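Side-chain contacts in homoprotocatechuate 2,3-dioxygenase (Brevibacterium fuscum, PDB 4Z6M), which catalyses the iron(II)-dependent, ring-opening extradiol cleavage of the catechol homoprotocatechuate by molecular oxygen: residues Phe124-Phe129 / Lys168-Leu173; His220-Ile225 / Pro245-Val250. The protein carries 1 engineered substitution. One frame throughout, in Å; residues are numbered along the deposited sequence.

Contact 1 (Phe124-Phe129 / Lys168-Leu173)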
loop_
_atom_site.group_PDB
_atom_site.type_symbol
_atom_site.label_atom_id
_atom_site.label_comp_id
_atom_site.label_asym_id
_atom_site.label_seq_id
_atom_site.Cartn_x
_atom_site.Cartn_y
_atom_site.Cartn_z
ATOM N N PHE A 124 26.557 -21.772 19.257
ATOM C CA PHE A 124 26.446 -20.617 18.380
ATOM C C PHE A 124 27.447 -19.541 18.770
ATOM O O PHE A 124 27.696 -19.310 19.949
ATOM C CB PHE A 124 25.030 -20.038 18.390
ATOM C CG PHE A 124 24.054 -20.866 17.645
ATOM C CD1 PHE A 124 23.409 -21.909 18.281
ATOM C CD2 PHE A 124 23.783 -20.631 16.310
ATOM C CE1 PHE A 124 22.510 -22.698 17.593
ATOM C CE2 PHE A 124 22.893 -21.423 15.617
ATOM C CZ PHE A 124 22.241 -22.450 16.271
ATOM N N PRO A 125 27.993 -18.845 17.761
ATOM C CA PRO A 125 28.939 -17.759 17.993
ATOM C C PRO A 125 28.152 -16.477 18.243
ATOM O O PRO A 125 27.773 -15.774 17.294
ATOM C CB PRO A 125 29.743 -17.712 16.696
ATOM C CG PRO A 125 28.809 -18.207 15.657
ATOM C CD PRO A 125 27.903 -19.207 16.334
ATOM N N TYR A 126 27.921 -16.175 19.506
ATOM C CA TYR A 126 27.262 -14.929 19.899
ATOM C C TYR A 126 28.300 -13.840 20.132
ATOM O O TYR A 126 29.368 -14.113 20.683
ATOM C CB TYR A 126 26.456 -15.127 21.178
ATOM C CG TYR A 126 25.046 -15.684 21.056
ATOM C CD1 TYR A 126 24.539 -16.231 19.878
ATOM C CD2 TYR A 126 24.195 -15.588 22.139
ATOM C CE1 TYR A 126 23.209 -16.665 19.805
ATOM C CE2 TYR A 126 22.877 -16.026 22.076
ATOM C CZ TYR A 126 22.391 -16.572 20.910
ATOM O OH TYR A 126 21.075 -16.963 20.842
ATOM N N GLU A 127 27.969 -12.596 19.745
ATOM C CA GLU A 127 28.742 -11.431 20.170
ATOM C C GLU A 127 27.865 -10.498 21.009
ATOM O O GLU A 127 26.693 -10.313 20.703
ATOM C CB GLU A 127 29.303 -10.643 18.978
ATOM C CG GLU A 127 30.157 -9.446 19.411
ATOM C CD GLU A 127 30.759 -8.678 18.247
ATOM O OE1 GLU A 127 31.819 -9.122 17.705
ATOM O OE2 GLU A 127 30.166 -7.641 17.871
ATOM N N PHE A 128 28.460 -9.912 22.037
ATOM C CA PHE A 128 27.864 -8.844 22.820
ATOM C C PHE A 128 28.790 -7.645 22.775
ATOM O O PHE A 128 30.006 -7.761 22.998
ATOM C CB PHE A 128 27.670 -9.296 24.254
ATOM C CG PHE A 128 26.792 -10.501 24.370
ATOM C CD1 PHE A 128 25.416 -10.355 24.406
ATOM C CD2 PHE A 128 27.333 -11.780 24.326
ATOM C CE1 PHE A 128 24.588 -11.461 24.450
ATOM C CE2 PHE A 128 26.511 -12.892 24.376
ATOM C CZ PHE A 128 25.139 -12.731 24.444
ATOM N N PHE A 129 28.209 -6.488 22.488
ATOM C CA PHE A 129 28.983 -5.238 22.412
ATOM C C PHE A 129 28.064 -4.085 22.807
ATOM O O PHE A 129 26.836 -4.200 22.652
ATOM C CB PHE A 129 29.540 -5.012 21.002
ATOM C CG PHE A 129 28.484 -4.607 20.005
ATOM C CD1 PHE A 129 27.752 -5.569 19.339
ATOM C CD2 PHE A 129 28.160 -3.261 19.816
ATOM C CE1 PHE A 129 26.726 -5.201 18.481
ATOM C CE2 PHE A 129 27.142 -2.894 18.947
ATOM C CZ PHE A 129 26.432 -3.860 18.281
ATOM N N LYS A 168 15.074 -22.539 27.728
ATOM C CA LYS A 168 15.389 -22.253 29.125
ATOM C C LYS A 168 16.644 -21.382 29.251
ATOM O O LYS A 168 16.661 -20.403 30.008
ATOM C CB LYS A 168 15.541 -23.555 29.897
ATOM C CG LYS A 168 15.579 -23.354 31.394
ATOM C CD LYS A 168 16.979 -23.229 31.930
ATOM C CE LYS A 168 17.013 -23.604 33.402
ATOM N NZ LYS A 168 18.248 -23.053 33.993
ATOM N N TYR A 169 17.670 -21.720 28.482
ATOM C CA TYR A 169 18.918 -20.964 28.482
ATOM C C TYR A 169 18.694 -19.512 28.037
ATOM O O TYR A 169 19.162 -18.583 28.678
ATOM C CB TYR A 169 19.972 -21.693 27.644
ATOM C CG TYR A 169 20.943 -20.804 26.889
ATOM C CD1 TYR A 169 21.925 -20.080 27.551
ATOM C CD2 TYR A 169 20.861 -20.690 25.521
ATOM C CE1 TYR A 169 22.807 -19.263 26.864
ATOM C CE2 TYR A 169 21.738 -19.871 24.817
ATOM C CZ TYR A 169 22.703 -19.176 25.496
ATOM O OH TYR A 169 23.574 -18.378 24.809
ATOM N N LEU A 170 17.927 -19.326 26.964
ATOM C CA LEU A 170 17.646 -17.972 26.473
ATOM C C LEU A 170 16.763 -17.202 27.431
ATOM O O LEU A 170 16.934 -15.995 27.573
ATOM C CB LEU A 170 17.066 -17.997 25.057
ATOM C CG LEU A 170 18.053 -18.408 23.955
ATOM C CD1 LEU A 170 17.339 -18.566 22.631
ATOM C CD2 LEU A 170 19.219 -17.446 23.802
ATOM N N GLU A 171 15.845 -17.879 28.128
ATOM C CA GLU A 171 15.059 -17.190 29.144
ATOM C C GLU A 171 15.908 -16.702 30.309
ATOM O O GLU A 171 15.733 -15.576 30.789
ATOM C CB GLU A 171 13.925 -18.091 29.644
ATOM C CG GLU A 171 12.818 -18.288 28.627
ATOM C CD GLU A 171 11.774 -19.274 29.110
ATOM O OE1 GLU A 171 12.136 -20.281 29.767
ATOM O OE2 GLU A 171 10.600 -19.025 28.855
ATOM N N ASP A 172 16.841 -17.538 30.747
ATOM C CA ASP A 172 17.743 -17.140 31.831
ATOM C C ASP A 172 18.565 -15.933 31.399
ATOM O O ASP A 172 18.874 -15.050 32.188
ATOM C CB ASP A 172 18.677 -18.304 32.197
ATOM C CG ASP A 172 17.979 -19.404 33.005
ATOM O OD1 ASP A 172 16.897 -19.178 33.564
ATOM O OD2 ASP A 172 18.550 -20.509 33.090
ATOM N N LEU A 173 18.901 -15.901 30.118
ATOM C CA LEU A 173 19.658 -14.791 29.540
ATOM C C LEU A 173 18.846 -13.508 29.375
ATOM O O LEU A 173 19.406 -12.447 29.073
ATOM C CB LEU A 173 20.230 -15.257 28.206
ATOM C CG LEU A 173 21.202 -14.400 27.417
ATOM C CD1 LEU A 173 22.432 -14.075 28.257
ATOM C CD2 LEU A 173 21.547 -15.134 26.139
#
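Tyr126, on strand 125-129, meets Tyr169, Leu170 and Leu173 from the segment 168-173, and its ring makes the closest contacts from the strand, with Phe128 further off. The backbones stay well apart, with the CA atoms of Tyr126 and Leu170 separated by 12.0 Å, so side chains alone span the gap.

The apolar contacts lie at the rim of the Tyr126 ring, near its plane. Leu170 CD2 is 4.3 Å from Tyr126 CE2, and Leu173 CD2 sits at the same kind of edge position, 4.4 Å from Tyr126 CE2. With CD1 of Leu170 extended (chi2 173°), it is the other branch, CD2, that turns toward the tyrosine. The same methyl also comes up against the phenol oxygen, Leu170 CD2 lying 3.5 Å from Tyr126 OH.

The two tyrosine side chains run roughly antiparallel, side by side, and Tyr169 OH ends 3.7 Å from Tyr126 CE2. The approach is oblique, and neither hydroxyl bonds the other. Instead, Tyr126 OH is hydrogen-bonded to Gln158 OE1, while Tyr169 OH is held twice, by Asp120 OD2 and Tyr94 OH. Asp120 also binds Phe124 N through OD1, so one carboxylate links Tyr169 to the start of the strand segment. Phe79 meets the Tyr126 ring edge-to-face.

This is a buried interface between two glyoxalase-family regions, a strand of the first packing against a helix of the second, as expected for the tandem vicinal oxygen chelate fold of extradiol dioxygenases.

Contact 2 (His220-Ile225 / Pro245-Val250)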
loop_
_atom_site.group_PDB
_atom_site.type_symbol
_atom_site.label_atom_id
_atom_site.label_comp_id
_atom_site.label_asym_id
_atom_site.label_seq_id
_atom_site.Cartn_x
_atom_site.Cartn_y
_atom_site.Cartn_z
ATOM N N HIS A 220 8.845 -1.384 5.486
ATOM C CA HIS A 220 7.745 -0.575 5.981
ATOM C C HIS A 220 6.400 -1.229 5.720
ATOM O O HIS A 220 5.550 -1.294 6.615
ATOM C CB HIS A 220 7.759 0.817 5.329
ATOM C CG HIS A 220 8.828 1.714 5.847
ATOM N ND1 HIS A 220 9.646 2.439 5.005
ATOM C CD2 HIS A 220 9.210 2.008 7.111
ATOM C CE1 HIS A 220 10.491 3.145 5.733
ATOM N NE2 HIS A 220 10.245 2.906 7.011
ATOM N N GLU A 221 6.205 -1.685 4.487
ATOM C CA GLU A 221 4.886 -2.101 4.030
ATOM C C GLU A 221 4.952 -3.412 3.263
ATOM O O GLU A 221 6.010 -3.881 2.848
ATOM C CB GLU A 221 4.208 -0.982 3.204
ATOM C CG GLU A 221 3.987 0.279 4.047
ATOM C CD GLU A 221 2.981 1.273 3.533
ATOM O OE1 GLU A 221 2.614 1.199 2.348
ATOM O OE2 GLU A 221 2.554 2.139 4.310
ATOM N N LYS A 222 3.787 -4.015 3.120
ATOM C CA LYS A 222 3.686 -5.291 2.457
ATOM C C LYS A 222 4.101 -5.177 0.969
ATOM O O LYS A 222 4.764 -6.076 0.441
ATOM C CB LYS A 222 2.288 -5.894 2.668
ATOM C CG LYS A 222 1.988 -6.176 4.144
ATOM C CD LYS A 222 0.609 -6.773 4.419
ATOM C CE LYS A 222 -0.501 -5.747 4.362
ATOM N NZ LYS A 222 -0.565 -4.840 5.545
ATOM N N HIS A 223 3.776 -4.063 0.324
ATOM C CA HIS A 223 4.107 -3.928 -1.085
ATOM C C HIS A 223 5.610 -3.900 -1.306
ATOM O O HIS A 223 6.071 -4.250 -2.388
ATOM C CB HIS A 223 3.466 -2.681 -1.687
ATOM C CG HIS A 223 3.924 -1.404 -1.079
ATOM N ND1 HIS A 223 5.094 -0.769 -1.434
ATOM C CD2 HIS A 223 3.343 -0.621 -0.137
ATOM C CE1 HIS A 223 5.218 0.345 -0.726
ATOM N NE2 HIS A 223 4.179 0.439 0.080
ATOM N N ASN A 224 6.390 -3.547 -0.284
ATOM C CA ASN A 224 7.848 -3.558 -0.437
ATOM C C ASN A 224 8.354 -4.988 -0.586
ATOM O O ASN A 224 9.290 -5.253 -1.340
ATOM C CB ASN A 224 8.512 -2.859 0.733
ATOM C CG ASN A 224 8.082 -1.425 0.873
ATOM O OD1 ASN A 224 7.347 -1.071 1.786
ATOM N ND2 ASN A 224 8.551 -0.588 -0.032
ATOM N N ILE A 225 7.722 -5.920 0.134
ATOM C CA ILE A 225 8.070 -7.354 0.029
ATOM C C ILE A 225 7.633 -7.905 -1.325
ATOM O O ILE A 225 8.389 -8.638 -1.977
ATOM C CB ILE A 225 7.483 -8.132 1.211
ATOM C CG1 ILE A 225 8.201 -7.690 2.506
ATOM C CG2 ILE A 225 7.598 -9.639 0.983
ATOM C CD1 ILE A 225 7.653 -8.269 3.779
ATOM N N PRO A 245 5.639 -15.048 -1.067
ATOM C CA PRO A 245 5.355 -14.305 0.151
ATOM C C PRO A 245 4.109 -14.846 0.871
ATOM O O PRO A 245 3.295 -15.535 0.273
ATOM C CB PRO A 245 5.125 -12.890 -0.356
ATOM C CG PRO A 245 4.548 -13.089 -1.705
ATOM C CD PRO A 245 5.216 -14.319 -2.257
ATOM N N GLY A 246 4.005 -14.567 2.158
ATOM C CA GLY A 246 2.839 -14.995 2.913
ATOM C C GLY A 246 2.585 -14.123 4.110
ATOM O O GLY A 246 3.273 -13.146 4.364
ATOM N N ARG A 247 1.566 -14.537 4.857
ATOM C CA ARG A 247 1.313 -14.049 6.203
ATOM C C ARG A 247 1.659 -15.186 7.147
ATOM O O ARG A 247 1.151 -16.283 6.983
ATOM C CB ARG A 247 -0.174 -13.682 6.332
ATOM C CG ARG A 247 -0.637 -13.390 7.741
ATOM C CD ARG A 247 -0.220 -12.017 8.200
ATOM N NE ARG A 247 -0.894 -10.957 7.437
ATOM C CZ ARG A 247 -0.629 -9.661 7.562
ATOM N NH1 ARG A 247 0.312 -9.241 8.416
ATOM N NH2 ARG A 247 -1.306 -8.780 6.843
ATOM N N HIS A 248 2.462 -14.912 8.173
ATOM C CA HIS A 248 2.740 -15.918 9.202
ATOM C C HIS A 248 1.534 -16.023 10.141
ATOM O O HIS A 248 0.853 -15.031 10.407
ATOM C CB HIS A 248 3.916 -15.499 10.042
ATOM C CG HIS A 248 5.256 -15.719 9.429
ATOM N ND1 HIS A 248 5.658 -16.926 8.889
ATOM C CD2 HIS A 248 6.326 -14.887 9.333
ATOM C CE1 HIS A 248 6.918 -16.816 8.485
ATOM N NE2 HIS A 248 7.345 -15.598 8.762
ATOM N N GLY A 249 1.291 -17.214 10.666
ATOM C CA GLY A 249 0.441 -17.365 11.833
ATOM C C GLY A 249 1.160 -16.844 13.061
ATOM O O GLY A 249 0.854 -15.780 13.608
ATOM N N VAL A 250 2.167 -17.609 13.453
ATOM C CA VAL A 250 3.076 -17.184 14.505
ATOM C C VAL A 250 3.710 -15.858 14.046
ATOM O O VAL A 250 4.243 -15.771 12.952
ATOM C CB VAL A 250 4.200 -18.202 14.709
ATOM C CG1 VAL A 250 5.208 -17.655 15.685
ATOM C CG2 VAL A 250 3.662 -19.542 15.196
HETATM O O HOH W 1 -0.159 -6.383 8.413
HETATM O O HOH W 2 -2.842 -5.917 7.172
#
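Ile225, in the first turn of helix 222-234, faces Pro245 on strand 244-247, an outermost strand of its sheet within the chain, with their CA atoms 7.5 Å apart. Helix and strand belong to a beta-alpha-beta-beta-beta module of the vicinal oxygen chelate fold, in which the helix following strand 211-218 packs on the sheet. Ile225 CG2 lies 4.3 Å from Pro245 CB, an apolar contact beside Phe254, which touches both residues.

The second pair combines a methylene-to-guanidinium contact with water-mediated links. The chains of Lys222 and Arg247 run obliquely to one another, and Lys222 CD comes 3.7 Å from Arg247 NH2. Lys222 is bent at its far end (chi3 -77°, chi4 -75°), which leaves NZ 4.2 Å from Arg247 NH2. Two waters bridge these like charges, each off the line between NZ and NH2. Water 1, in the guanidinium plane at its edge, accepts from Arg247 NH1 at 2.9 Å and also from Lys222 NZ; water 2 accepts from Lys222 NZ at 3.0 Å and, weakly, from Arg247 NH2. Anions of other subunits probably offset the clustered charge: Glu221 of the second subunit forms a salt bridge with Lys222, and Asp230 of the third with Arg247. Gln271 OE1 is a further partner of Lys222 NZ.

Beyond Arg247, His248 NE2 is hydrogen-bonded to OE2 of the iron ligand Glu267, placing this histidine in the metal's second shell. At the helix start, Asn224 turns its side chain back, and its OD1 accepts from Glu221 N at 3.0 Å, in the carbonyl plane, with a C=O...N angle of 147°.

The two contacts follow one another along the chain: contact 1 closes before contact 2 opens. Their centres are 28 Å apart on opposite sides of the chain's centre, and their nearest atoms about 14 Å apart, so they do not touch. Contact 1 joins strand 125-129 of the eight-stranded sheet to helix 163-172 of the second family region, whereas contact 2 lies within that second region, between helix 222-234 and strand 244-247 of the nine-stranded sheet. No other chain touches the segments of contact 1, but three neighbouring subunits reach contact 2. One thus couples the two halves of the monomer, and the other lies within the iron-binding half, where its residues also meet neighbouring subunits.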